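Local structure of putative hemin storage protein (Bordetella bronchiseptica, 6AU1) at residues T115-K118 against P119-G123; I144-D147 against L148-A152; G250-L253 against P254-L257; E315-R318 against R319-V322. The protein cleaves deacetylated poly-beta-1,6-N-acetylglucosamine through the glycoside hydrolase domain modelled here, an activity with which PgaB-type enzymes can disrupt bacterial biofilms. All blocks are in the same frame, centred on the assembly; numbering follows the deposited sequence.

The four contacts are local, each formed by neighbours along one continuous piece of chain, and all belong to one (beta/alpha)8-barrel domain. They follow in series: contact 1 in the long loop after strand 89-94, contact 2 on helix 135-151 which that loop leads into, contact 3 at the start of helix 253-259, and contact 4 on helix 314-326. The nearest atoms of contacts 2 and 3 are about 12 Å apart, as are those of contacts 1 and 3, while the centres of contacts 2 and 4 lie about 36 Å apart on opposite sides of the chain's centre. They are thus independent local pieces of one barrel, not parts of one site.

Contact 1: T115-K118 against P119-G123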
ATOM      1  N   THR A 115      -5.547   5.963 -22.841  1.00 14.21           N
ATOM      2  CA  THR A 115      -5.975   6.499 -24.131  1.00 14.88           C
ATOM      3  C   THR A 115      -5.454   7.912 -24.398  1.00 17.45           C
ATOM      4  O   THR A 115      -5.451   8.379 -25.547  1.00 23.18           O
ATOM      5  CB  THR A 115      -7.517   6.537 -24.240  1.00 19.79           C
ATOM      6  OG1 THR A 115      -8.044   7.344 -23.187  1.00 19.58           O
ATOM      7  CG2 THR A 115      -8.100   5.135 -24.129  1.00 20.78           C
ATOM      8  N   THR A 116      -5.035   8.607 -23.346  1.00 16.43           N
ATOM      9  CA  THR A 116      -4.694  10.024 -23.473  1.00 18.89           C
ATOM     10  C   THR A 116      -3.265  10.375 -23.054  1.00 17.19           C
ATOM     11  O   THR A 116      -2.696  11.356 -23.544  1.00 19.81           O
ATOM     12  CB  THR A 116      -5.654  10.897 -22.645  1.00 21.57           C
ATOM     13  OG1 THR A 116      -5.560  10.517 -21.267  1.00 23.51           O
ATOM     14  CG2 THR A 116      -7.092  10.729 -23.134  1.00 27.35           C
ATOM     15  N   ARG A 117      -2.693   9.581 -22.156  1.00 18.40           N
ATOM     16  CA  ARG A 117      -1.360   9.876 -21.621  1.00 18.41           C
ATOM     17  C   ARG A 117      -0.280   9.758 -22.705  1.00 19.68           C
ATOM     18  O   ARG A 117      -0.371   8.920 -23.602  1.00 23.69           O
ATOM     19  CB  ARG A 117      -1.065   8.952 -20.424  1.00 21.23           C
ATOM     20  CG  ARG A 117       0.328   9.060 -19.833  1.00 27.53           C
ATOM     21  CD  ARG A 117       0.367   8.505 -18.402  1.00 32.56           C
ATOM     22  NE  ARG A 117      -0.336   7.227 -18.270  1.00 35.72           N
ATOM     23  CZ  ARG A 117       0.219   6.036 -18.486  1.00 31.42           C
ATOM     24  NH1 ARG A 117      -0.500   4.929 -18.343  1.00 19.97           N
ATOM     25  NH2 ARG A 117       1.494   5.950 -18.850  1.00 29.58           N
ATOM     26  N   LYS A 118       0.708  10.648 -22.650  1.00 17.63           N
ATOM     27  CA  LYS A 118       1.823  10.643 -23.600  1.00 18.81           C
ATOM     28  C   LYS A 118       3.080  10.168 -22.873  1.00 19.62           C
ATOM     29  O   LYS A 118       3.129  10.145 -21.639  1.00 16.96           O
ATOM     30  CB  LYS A 118       2.032  12.045 -24.204  1.00 19.21           C
ATOM     31  CG  LYS A 118       0.879  12.535 -25.091  1.00 24.13           C
ATOM     32  CD  LYS A 118       1.058  12.074 -26.526  1.00 34.63           C
ATOM     33  CE  LYS A 118      -0.206  12.276 -27.348  1.00 45.09           C
ATOM     34  NZ  LYS A 118       0.030  11.950 -28.786  1.00 54.71           N
ATOM     35  N   PRO A 119       4.109   9.767 -23.628  1.00 18.49           N
ATOM     36  CA  PRO A 119       5.382   9.547 -22.938  1.00 19.26           C
ATOM     37  C   PRO A 119       5.860  10.825 -22.249  1.00 17.83           C
ATOM     38  O   PRO A 119       5.490  11.918 -22.687  1.00 19.29           O
ATOM     39  CB  PRO A 119       6.349   9.166 -24.076  1.00 22.95           C
ATOM     40  CG  PRO A 119       5.488   8.778 -25.218  1.00 22.30           C
ATOM     41  CD  PRO A 119       4.188   9.515 -25.078  1.00 19.15           C
ATOM     42  N   GLY A 120       6.671  10.692 -21.201  1.00 19.80           N
ATOM     43  CA  GLY A 120       7.325  11.843 -20.612  1.00 20.58           C
ATOM     44  C   GLY A 120       6.503  12.540 -19.545  1.00 19.88           C
ATOM     45  O   GLY A 120       6.797  13.680 -19.177  1.00 22.00           O
ATOM     46  N   GLU A 121       5.468  11.861 -19.067  1.00 18.81           N
ATOM     47  CA  GLU A 121       4.587  12.414 -18.042  1.00 16.58           C
ATOM     48  C   GLU A 121       3.907  11.298 -17.258  1.00 21.07           C
ATOM     49  O   GLU A 121       3.932  10.126 -17.658  1.00 18.51           O
ATOM     50  CB  GLU A 121       3.522  13.313 -18.681  1.00 17.27           C
ATOM     51  CG  GLU A 121       2.463  12.478 -19.391  1.00 18.45           C
ATOM     52  CD  GLU A 121       1.533  13.288 -20.271  1.00 22.25           C
ATOM     53  OE1 GLU A 121       1.925  14.373 -20.756  1.00 23.31           O
ATOM     54  OE2 GLU A 121       0.401  12.808 -20.494  1.00 18.77           O
ATOM     55  N   ARG A 122       3.272  11.659 -16.149  1.00 18.16           N
ATOM     56  CA  ARG A 122       2.485  10.689 -15.411  1.00 15.34           C
ATOM     57  C   ARG A 122       1.310  11.332 -14.689  1.00 26.04           C
ATOM     58  O   ARG A 122       1.321  12.529 -14.405  1.00 26.05           O
ATOM     59  CB  ARG A 122       3.363   9.962 -14.397  1.00 20.93           C
ATOM     60  CG  ARG A 122       4.095  10.920 -13.474  1.00 28.90           C
ATOM     61  CD  ARG A 122       4.780  10.164 -12.356  1.00 27.34           C
ATOM     62  NE  ARG A 122       3.827   9.492 -11.480  1.00 26.52           N
ATOM     63  CZ  ARG A 122       4.187   8.570 -10.588  1.00 24.04           C
ATOM     64  NH1 ARG A 122       5.459   8.224 -10.504  1.00 25.11           N
ATOM     65  NH2 ARG A 122       3.286   7.984  -9.816  1.00 22.28           N
ATOM     66  N   GLY A 123       0.300  10.522 -14.394  1.00 31.26           N
ATOM     67  CA  GLY A 123      -0.764  10.931 -13.495  1.00 31.75           C
ATOM     68  C   GLY A 123      -0.458  10.415 -12.098  1.00 30.05           C
ATOM     69  O   GLY A 123       0.706  10.343 -11.685  1.00 27.07           O
TER
HETATM   70  O   HOH W   1       3.406   8.171 -19.455  1.00 25.94           O
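Glu121 reaches back across the root of Arg117, its OE2 lying 3.8 Å from Arg117 CG, and so closes a turn in the long loop between strand 89-94 and helix 135-151. In a (beta/alpha)8 barrel this is a beta-alpha loop, one of those that extend from the C-terminal ends of the strands, and here it is well exposed. The fold-back depends on Glu121 chi1 of 74°, which sets CG between the backbone N and the carbonyl carbon and lets the extended remainder of the chain run inward. OE2 then accepts the amide of Lys118 (N to OE2 3.1 Å). The bond is almost straight at the hydrogen, yet the donor stands above the carboxylate plane, 70° out of it.

The charged end of Arg117 takes another course. It bends at its third torsion, leaving NE 6.1 Å from OE2 of Glu121, and NH1 pairs instead with Glu169 and the carbonyl of Val112. The guanidinium is still tied to the turn through a water at its edge: NH2 donates to this water (3.0 Å from NH2), which in turn donates to Lys118 O and Glu121 O. One solvent molecule thus joins both limbs of the turn. Gly120, with a positive phi, carries the chain round between Pro119 and Glu121. Further on, Arg122 donates from NH2 to Leu124 O and from NH1 to Asp55 O, while its NE donates to Gly123 O (3.2 Å), which lies exactly in the guanidinium plane.

Contact 2: I144-D147 against L148-A152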
ATOM      1  N   ILE A 144       6.874 -13.278  -8.429  1.00 14.47           N
ATOM      2  CA  ILE A 144       7.572 -12.420  -7.476  1.00 14.25           C
ATOM      3  C   ILE A 144       6.973 -12.602  -6.074  1.00 16.61           C
ATOM      4  O   ILE A 144       7.710 -12.711  -5.087  1.00 15.07           O
ATOM      5  CB  ILE A 144       7.523 -10.932  -7.922  1.00 14.35           C
ATOM      6  CG1 ILE A 144       8.357 -10.757  -9.200  1.00 13.90           C
ATOM      7  CG2 ILE A 144       8.052 -10.005  -6.818  1.00 16.20           C
ATOM      8  CD1 ILE A 144       8.179  -9.388  -9.868  1.00 14.95           C
ATOM      9  N   TYR A 145       5.645 -12.663  -5.992  1.00 15.26           N
ATOM     10  CA  TYR A 145       4.981 -12.913  -4.712  1.00 13.90           C
ATOM     11  C   TYR A 145       5.309 -14.305  -4.184  1.00 16.24           C
ATOM     12  O   TYR A 145       5.504 -14.482  -2.978  1.00 17.53           O
ATOM     13  CB  TYR A 145       3.464 -12.724  -4.845  1.00 15.36           C
ATOM     14  CG  TYR A 145       3.018 -11.294  -4.596  1.00 15.62           C
ATOM     15  CD1 TYR A 145       3.176 -10.309  -5.567  1.00 15.39           C
ATOM     16  CD2 TYR A 145       2.434 -10.933  -3.390  1.00 15.43           C
ATOM     17  CE1 TYR A 145       2.763  -8.988  -5.331  1.00 13.35           C
ATOM     18  CE2 TYR A 145       2.029  -9.629  -3.142  1.00 17.69           C
ATOM     19  CZ  TYR A 145       2.195  -8.662  -4.107  1.00 16.06           C
ATOM     20  OH  TYR A 145       1.778  -7.371  -3.830  1.00 15.43           O
ATOM     21  N   GLU A 146       5.385 -15.293  -5.076  1.00 16.09           N
ATOM     22  CA  GLU A 146       5.755 -16.644  -4.661  1.00 17.35           C
ATOM     23  C   GLU A 146       7.161 -16.647  -4.064  1.00 17.68           C
ATOM     24  O   GLU A 146       7.415 -17.275  -3.027  1.00 17.99           O
ATOM     25  CB  GLU A 146       5.679 -17.615  -5.838  1.00 17.61           C
ATOM     26  CG  GLU A 146       6.115 -19.031  -5.503  1.00 25.08           C
ATOM     27  CD  GLU A 146       5.933 -19.995  -6.675  1.00 34.35           C
ATOM     28  OE1 GLU A 146       5.914 -19.544  -7.832  1.00 31.20           O
ATOM     29  OE2 GLU A 146       5.800 -21.207  -6.438  1.00 48.34           O
ATOM     30  N   ASP A 147       8.066 -15.921  -4.716  1.00 17.08           N
ATOM     31  CA  ASP A 147       9.460 -15.861  -4.271  1.00 18.04           C
ATOM     32  C   ASP A 147       9.589 -15.138  -2.928  1.00 18.08           C
ATOM     33  O   ASP A 147      10.389 -15.543  -2.078  1.00 18.48           O
ATOM     34  CB  ASP A 147      10.338 -15.178  -5.333  1.00 17.16           C
ATOM     35  CG  ASP A 147      10.537 -16.038  -6.579  1.00 22.28           C
ATOM     36  OD1 ASP A 147      10.228 -17.250  -6.530  1.00 24.15           O
ATOM     37  OD2 ASP A 147      11.018 -15.508  -7.606  1.00 22.14           O
ATOM     38  N   LEU A 148       8.798 -14.085  -2.729  1.00 15.04           N
ATOM     39  CA  LEU A 148       8.721 -13.446  -1.414  1.00 14.95           C
ATOM     40  C   LEU A 148       8.318 -14.455  -0.343  1.00 18.79           C
ATOM     41  O   LEU A 148       8.921 -14.516   0.734  1.00 17.68           O
ATOM     42  CB  LEU A 148       7.719 -12.287  -1.431  1.00 17.13           C
ATOM     43  CG  LEU A 148       7.375 -11.696  -0.062  1.00 21.61           C
ATOM     44  CD1 LEU A 148       8.588 -11.006   0.553  1.00 22.68           C
ATOM     45  CD2 LEU A 148       6.160 -10.759  -0.148  1.00 22.90           C
ATOM     46  N   ALA A 149       7.295 -15.249  -0.642  1.00 15.89           N
ATOM     47  CA  ALA A 149       6.781 -16.214   0.329  1.00 18.27           C
ATOM     48  C   ALA A 149       7.820 -17.288   0.654  1.00 22.28           C
ATOM     49  O   ALA A 149       7.874 -17.791   1.777  1.00 22.00           O
ATOM     50  CB  ALA A 149       5.499 -16.843  -0.184  1.00 21.21           C
ATOM     51  N   LYS A 150       8.645 -17.626  -0.334  1.00 20.24           N
ATOM     52  CA  LYS A 150       9.742 -18.574  -0.149  1.00 19.62           C
ATOM     53  C   LYS A 150      10.888 -17.976   0.664  1.00 20.35           C
ATOM     54  O   LYS A 150      11.603 -18.685   1.363  1.00 26.73           O
ATOM     55  CB  LYS A 150      10.286 -19.026  -1.508  1.00 24.41           C
ATOM     56  CG  LYS A 150       9.348 -19.858  -2.357  1.00 31.82           C
ATOM     57  CD  LYS A 150       9.948 -20.034  -3.754  1.00 41.29           C
ATOM     58  CE  LYS A 150       9.267 -21.134  -4.549  1.00 50.37           C
ATOM     59  NZ  LYS A 150       9.888 -21.310  -5.894  1.00 53.99           N
ATOM     60  N   ALA A 151      11.074 -16.667   0.548  1.00 17.64           N
ATOM     61  CA  ALA A 151      12.282 -16.019   1.063  1.00 21.68           C
ATOM     62  C   ALA A 151      12.177 -15.601   2.522  1.00 20.28           C
ATOM     63  O   ALA A 151      13.194 -15.371   3.183  1.00 19.11           O
ATOM     64  CB  ALA A 151      12.622 -14.787   0.207  1.00 19.53           C
ATOM     65  N   ALA A 152      10.955 -15.484   3.028  1.00 17.16           N
ATOM     66  CA  ALA A 152      10.785 -14.879   4.340  1.00 16.39           C
ATOM     67  C   ALA A 152       9.539 -15.385   5.042  1.00 21.10           C
ATOM     68  O   ALA A 152       8.626 -15.911   4.412  1.00 22.32           O
ATOM     69  CB  ALA A 152      10.731 -13.359   4.213  1.00 17.86           C
TER
HETATM   70  O   HOH W   2      11.806 -19.346  -6.955  1.00 39.18           O
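The flat carboxylates of Glu146 and Asp147 border the Lys150 chain: Glu146 meets Lys150 CE with both CG and OE2, each at 3.9 Å, whereas Asp147 brings only OD1 near, 3.9 Å from CD. Both acids cross the lysine obliquely, one a turn of helix before it and the other three residues before. Lys150 is extended beyond CG, and its CG rests against the Glu146 carbonyl, 3.3 Å from O, before the chain runs on past both acids. NZ stops 4.1 Å from Glu146 OE2 and equally far from Asp147 OD1, too far for a salt bridge. A water fills in: it donates to Asp147 OD1 (2.7 Å) and accepts from Lys150 NZ.

These are i to i+3 and i to i+4 neighbours on helix 135-151 of the barrel, held by regular backbone bonds that weaken at Ala151 as the helix ends. On other sides of the helix, Leu148 packs on strand 89-94 and Tyr145 gives its hydroxyl to Pro95 O.

Arg66 forms salt bridges with both Glu146 OE1 and Asp147 OD1. The two acids are therefore probably kept ionised, with the arginine as direct partner of both and the lysine as a looser one, linked through water to Asp147 alone.

Contact 3: G250-L253 against P254-L257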
ATOM      1  N   GLY A 250      -9.873   3.529  -9.335  1.00 15.30           N
ATOM      2  CA  GLY A 250      -9.877   2.074  -9.388  1.00 15.96           C
ATOM      3  C   GLY A 250      -9.828   1.467  -7.992  1.00 15.94           C
ATOM      4  O   GLY A 250      -9.377   0.331  -7.807  1.00 16.10           O
ATOM      5  N   GLN A 251     -10.300   2.235  -7.013  1.00 15.46           N
ATOM      6  CA  GLN A 251     -10.387   1.794  -5.618  1.00 15.73           C
ATOM      7  C   GLN A 251     -11.737   2.206  -5.052  1.00 17.29           C
ATOM      8  O   GLN A 251     -12.336   3.155  -5.536  1.00 18.12           O
ATOM      9  CB  GLN A 251      -9.273   2.406  -4.771  1.00 13.37           C
ATOM     10  CG  GLN A 251      -7.858   2.187  -5.292  1.00 13.33           C
ATOM     11  CD  GLN A 251      -6.823   2.754  -4.348  1.00 16.04           C
ATOM     12  OE1 GLN A 251      -7.128   3.601  -3.518  1.00 16.00           O
ATOM     13  NE2 GLN A 251      -5.586   2.285  -4.467  1.00 16.12           N
ATOM     14  N   SER A 252     -12.195   1.514  -4.009  1.00 17.18           N
ATOM     15  CA  SER A 252     -13.541   1.716  -3.464  1.00 18.17           C
ATOM     16  C   SER A 252     -13.582   1.269  -2.011  1.00 18.95           C
ATOM     17  O   SER A 252     -13.096   0.195  -1.701  1.00 19.44           O
ATOM     18  CB  SER A 252     -14.576   0.925  -4.273  1.00 19.98           C
ATOM     19  OG  SER A 252     -15.766   0.739  -3.546  1.00 27.56           O
ATOM     20  N   LEU A 253     -14.167   2.071  -1.124  1.00 20.35           N
ATOM     21  CA  LEU A 253     -14.212   1.677   0.284  1.00 17.95           C
ATOM     22  C   LEU A 253     -15.126   0.465   0.518  1.00 19.79           C
ATOM     23  O   LEU A 253     -14.702  -0.489   1.168  1.00 20.54           O
ATOM     24  CB  LEU A 253     -14.636   2.852   1.171  1.00 19.93           C
ATOM     25  CG  LEU A 253     -14.800   2.518   2.656  1.00 22.67           C
ATOM     26  CD1 LEU A 253     -13.512   1.909   3.232  1.00 21.18           C
ATOM     27  CD2 LEU A 253     -15.201   3.762   3.427  1.00 26.79           C
ATOM     28  N   PRO A 254     -16.367   0.477  -0.015  1.00 21.87           N
ATOM     29  CA  PRO A 254     -17.224  -0.697   0.227  1.00 26.12           C
ATOM     30  C   PRO A 254     -16.634  -2.009  -0.286  1.00 23.87           C
ATOM     31  O   PRO A 254     -16.726  -3.034   0.400  1.00 22.93           O
ATOM     32  CB  PRO A 254     -18.505  -0.365  -0.550  1.00 30.04           C
ATOM     33  CG  PRO A 254     -18.516   1.096  -0.662  1.00 30.30           C
ATOM     34  CD  PRO A 254     -17.100   1.541  -0.732  1.00 22.56           C
ATOM     35  N   GLU A 255     -16.051  -1.975  -1.480  1.00 22.84           N
ATOM     36  CA  GLU A 255     -15.487  -3.177  -2.077  1.00 21.78           C
ATOM     37  C   GLU A 255     -14.239  -3.628  -1.315  1.00 21.52           C
ATOM     38  O   GLU A 255     -14.008  -4.827  -1.163  1.00 21.20           O
ATOM     39  CB  GLU A 255     -15.152  -2.947  -3.552  1.00 23.04           C
ATOM     40  CG  GLU A 255     -16.382  -2.705  -4.430  1.00 28.64           C
ATOM     41  CD  GLU A 255     -17.330  -3.891  -4.442  1.00 43.65           C
ATOM     42  OE1 GLU A 255     -16.846  -5.041  -4.484  1.00 44.99           O
ATOM     43  OE2 GLU A 255     -18.560  -3.675  -4.402  1.00 46.07           O
ATOM     44  N   PHE A 256     -13.443  -2.674  -0.844  1.00 18.17           N
ATOM     45  CA  PHE A 256     -12.254  -3.013  -0.054  1.00 19.41           C
ATOM     46  C   PHE A 256     -12.673  -3.665   1.250  1.00 21.13           C
ATOM     47  O   PHE A 256     -12.071  -4.657   1.685  1.00 21.66           O
ATOM     48  CB  PHE A 256     -11.395  -1.779   0.253  1.00 15.68           C
ATOM     49  CG  PHE A 256     -10.397  -1.419  -0.831  1.00 15.41           C
ATOM     50  CD1 PHE A 256     -10.682  -1.628  -2.173  1.00 16.40           C
ATOM     51  CD2 PHE A 256      -9.178  -0.852  -0.491  1.00 17.78           C
ATOM     52  CE1 PHE A 256      -9.748  -1.280  -3.163  1.00 15.88           C
ATOM     53  CE2 PHE A 256      -8.241  -0.511  -1.476  1.00 17.05           C
ATOM     54  CZ  PHE A 256      -8.544  -0.713  -2.811  1.00 17.28           C
ATOM     55  N   LEU A 257     -13.706  -3.111   1.879  1.00 18.01           N
ATOM     56  CA  LEU A 257     -14.151  -3.633   3.169  1.00 19.09           C
ATOM     57  C   LEU A 257     -14.645  -5.066   3.040  1.00 26.46           C
ATOM     58  O   LEU A 257     -14.557  -5.846   3.993  1.00 26.85           O
ATOM     59  CB  LEU A 257     -15.258  -2.752   3.765  1.00 23.40           C
ATOM     60  CG  LEU A 257     -14.821  -1.410   4.361  1.00 24.85           C
ATOM     61  CD1 LEU A 257     -16.033  -0.520   4.645  1.00 27.22           C
ATOM     62  CD2 LEU A 257     -13.985  -1.617   5.626  1.00 23.52           C
TER
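The chain leaves helix 246-249 at Gly250 with a positive phi of 73°, runs extended through Gln251 and Ser252, and turns into helix 253-259, where Phe256 N donates to Ser252 O and Leu257 N to Leu253 O. Ser252 is the N-cap of this short helix, which precedes strand 262-266 in the (beta/alpha)8 barrel. Ser252 chi1 of 161° sets OG opposite its own N, from where it accepts the amide of Glu255 in a straight but weak bond (OG to N 3.4 Å). OG also has a weak hydrogen bond with Glu246. The return bond of a full capping box is missing: Ser252 N is buried without a partner in the model.

Phe256 is directed back over the extended residues that lead into the helix. Its CD1 sits 3.1 Å from Ser252 O, and CZ meets Gln251 CB at 3.8 Å, an oblique approach with the amide and ring planes 52° apart. That amide is fixed at both ends, OE1 by Tyr236 N and NE2 by the carbonyl of Ala163, so the apolar part of Gln251 is left to pad the ring. Tyr260 meets the Phe256 ring edge-to-face.

Beyond the cap, Leu253 and Leu257, one turn apart, lean together; both face the barrel wall, Leu253 touching Leu235 and Leu257 touching Val263. Leu253 CD1 lies against Leu257 CG at 3.7 Å.

Contact 4: E315-R318 against R319-V322; sequences EILR and RQMV
Glu315 and Arg319, a turn apart, are joined by a loose salt bridge, OE2 to NE 3.6 Å. The carboxylate and guanidinium planes stand 53° apart, and the two side chains cross at about a right angle. With CG opposite the backbone N (chi1 -179°), Glu315 lays that carbon over one face of the arginine head, 3.7 Å from NH2; the bend at chi2 (58°) then turns the carboxylate so that OE2 rests against Arg319 CG. The acid therefore meets the arginine both through its aliphatic part and through its charge, on an exposed side of the helix.

Behind the side chains, four backbone amides find their acceptors in turn: Arg319 N at Glu315 O, Gln320 N at Ile316 O, Met321 N at Leu317 O and Val322 N at Arg318 O. The last of these is the shortest of the four, with Val322 N 2.8 Å from Arg318 O.

This is helix 314-326 of the (beta/alpha)8 barrel, lying between strands 297-305 and 332-335 in sequence. Its apolar side covers the barrel: Leu317 and Met321 both touch Leu301, and Leu317 CG meets Met321 CE at 4.0 Å. Met321 also reaches Tyr332 and Tyr334.

Arg318 has its main partner on the neighbouring helix 346-353, where NH2 makes a salt bridge with Asp351. Extended from CG to NE, its chain carries the guanidinium past Val322, whose CG2 touches NH1 obliquely at 3.8 Å and packs 3.4 Å from Arg318 O.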
ATOM      1  N   GLU A 315       3.457  16.200  18.374  1.00 23.23           N
ATOM      2  CA  GLU A 315       2.236  16.651  19.041  1.00 25.96           C
ATOM      3  C   GLU A 315       1.083  16.801  18.040  1.00 25.86           C
ATOM      4  O   GLU A 315      -0.078  16.613  18.390  1.00 24.98           O
ATOM      5  CB  GLU A 315       2.478  17.965  19.789  1.00 30.72           C
ATOM      6  CG  GLU A 315       1.257  18.499  20.537  1.00 44.53           C
ATOM      7  CD  GLU A 315       0.701  17.508  21.557  1.00 55.35           C
ATOM      8  OE1 GLU A 315       1.500  16.853  22.261  1.00 55.65           O
ATOM      9  OE2 GLU A 315      -0.538  17.383  21.651  1.00 57.07           O
ATOM     10  N   ILE A 316       1.392  17.127  16.791  1.00 21.97           N
ATOM     11  CA  ILE A 316       0.342  17.208  15.781  1.00 23.25           C
ATOM     12  C   ILE A 316      -0.183  15.807  15.452  1.00 20.68           C
ATOM     13  O   ILE A 316      -1.393  15.592  15.304  1.00 21.19           O
ATOM     14  CB  ILE A 316       0.848  17.904  14.498  1.00 26.79           C
ATOM     15  CG1 ILE A 316       1.066  19.397  14.763  1.00 30.69           C
ATOM     16  CG2 ILE A 316      -0.135  17.706  13.351  1.00 22.86           C
ATOM     17  CD1 ILE A 316       1.776  20.131  13.629  1.00 31.60           C
ATOM     18  N   LEU A 317       0.735  14.855  15.359  1.00 17.28           N
ATOM     19  CA  LEU A 317       0.387  13.464  15.102  1.00 15.22           C
ATOM     20  C   LEU A 317      -0.451  12.889  16.245  1.00 18.16           C
ATOM     21  O   LEU A 317      -1.461  12.211  16.018  1.00 18.39           O
ATOM     22  CB  LEU A 317       1.661  12.645  14.904  1.00 18.31           C
ATOM     23  CG  LEU A 317       1.509  11.166  14.547  1.00 20.80           C
ATOM     24  CD1 LEU A 317       0.737  11.022  13.256  1.00 17.84           C
ATOM     25  CD2 LEU A 317       2.896  10.516  14.428  1.00 22.40           C
ATOM     26  N   ARG A 318      -0.033  13.166  17.474  1.00 19.01           N
ATOM     27  CA  ARG A 318      -0.774  12.680  18.631  1.00 17.96           C
ATOM     28  C   ARG A 318      -2.173  13.288  18.668  1.00 20.17           C
ATOM     29  O   ARG A 318      -3.143  12.601  19.016  1.00 20.01           O
ATOM     30  CB  ARG A 318      -0.029  12.987  19.933  1.00 19.43           C
ATOM     31  CG  ARG A 318      -0.634  12.302  21.165  1.00 20.68           C
ATOM     32  CD  ARG A 318       0.195  12.586  22.408  1.00 22.92           C
ATOM     33  NE  ARG A 318      -0.315  11.894  23.598  1.00 24.91           N
ATOM     34  CZ  ARG A 318      -1.366  12.301  24.306  1.00 26.36           C
ATOM     35  NH1 ARG A 318      -2.029  13.392  23.944  1.00 29.20           N
ATOM     36  NH2 ARG A 318      -1.760  11.616  25.373  1.00 28.21           N
ATOM     37  N   ARG A 319      -2.288  14.569  18.325  1.00 19.62           N
ATOM     38  CA  ARG A 319      -3.603  15.213  18.342  1.00 21.85           C
ATOM     39  C   ARG A 319      -4.531  14.543  17.335  1.00 20.94           C
ATOM     40  O   ARG A 319      -5.736  14.426  17.584  1.00 22.28           O
ATOM     41  CB  ARG A 319      -3.509  16.708  18.035  1.00 23.94           C
ATOM     42  CG  ARG A 319      -3.016  17.575  19.179  1.00 31.70           C
ATOM     43  CD  ARG A 319      -2.993  19.035  18.753  1.00 40.87           C
ATOM     44  NE  ARG A 319      -2.115  19.848  19.589  1.00 57.15           N
ATOM     45  CZ  ARG A 319      -1.469  20.929  19.161  1.00 69.90           C
ATOM     46  NH1 ARG A 319      -1.595  21.325  17.899  1.00 70.07           N
ATOM     47  NH2 ARG A 319      -0.690  21.609  19.990  1.00 75.75           N
ATOM     48  N   GLN A 320      -3.976  14.106  16.203  1.00 19.13           N
ATOM     49  CA  GLN A 320      -4.787  13.396  15.216  1.00 18.87           C
ATOM     50  C   GLN A 320      -5.257  12.057  15.787  1.00 20.49           C
ATOM     51  O   GLN A 320      -6.419  11.672  15.618  1.00 19.65           O
ATOM     52  CB  GLN A 320      -4.017  13.185  13.904  1.00 16.83           C
ATOM     53  CG  GLN A 320      -3.832  14.470  13.123  1.00 17.25           C
ATOM     54  CD  GLN A 320      -3.145  14.235  11.792  1.00 19.35           C
ATOM     55  OE1 GLN A 320      -2.343  13.312  11.655  1.00 19.49           O
ATOM     56  NE2 GLN A 320      -3.471  15.057  10.805  1.00 22.97           N
ATOM     57  N   MET A 321      -4.369  11.365  16.494  1.00 16.46           N
ATOM     58  CA  MET A 321      -4.745  10.094  17.105  1.00 15.78           C
ATOM     59  C   MET A 321      -5.807  10.291  18.185  1.00 18.88           C
ATOM     60  O   MET A 321      -6.758   9.515  18.260  1.00 19.95           O
ATOM     61  CB  MET A 321      -3.516   9.389  17.675  1.00 16.66           C
ATOM     62  CG  MET A 321      -2.566   8.901  16.579  1.00 17.32           C
ATOM     63  SD  MET A 321      -1.061   8.216  17.271  1.00 17.56           S
ATOM     64  CE  MET A 321      -0.186   7.782  15.765  1.00 19.37           C
ATOM     65  N   VAL A 322      -5.669  11.334  19.001  1.00 18.52           N
ATOM     66  CA  VAL A 322      -6.669  11.593  20.033  1.00 20.64           C
ATOM     67  C   VAL A 322      -8.004  11.934  19.372  1.00 22.74           C
ATOM     68  O   VAL A 322      -9.066  11.503  19.837  1.00 22.15           O
ATOM     69  CB  VAL A 322      -6.223  12.730  20.996  1.00 22.69           C
ATOM     70  CG1 VAL A 322      -7.380  13.183  21.920  1.00 25.37           C
ATOM     71  CG2 VAL A 322      -5.022  12.267  21.822  1.00 22.91           C
TER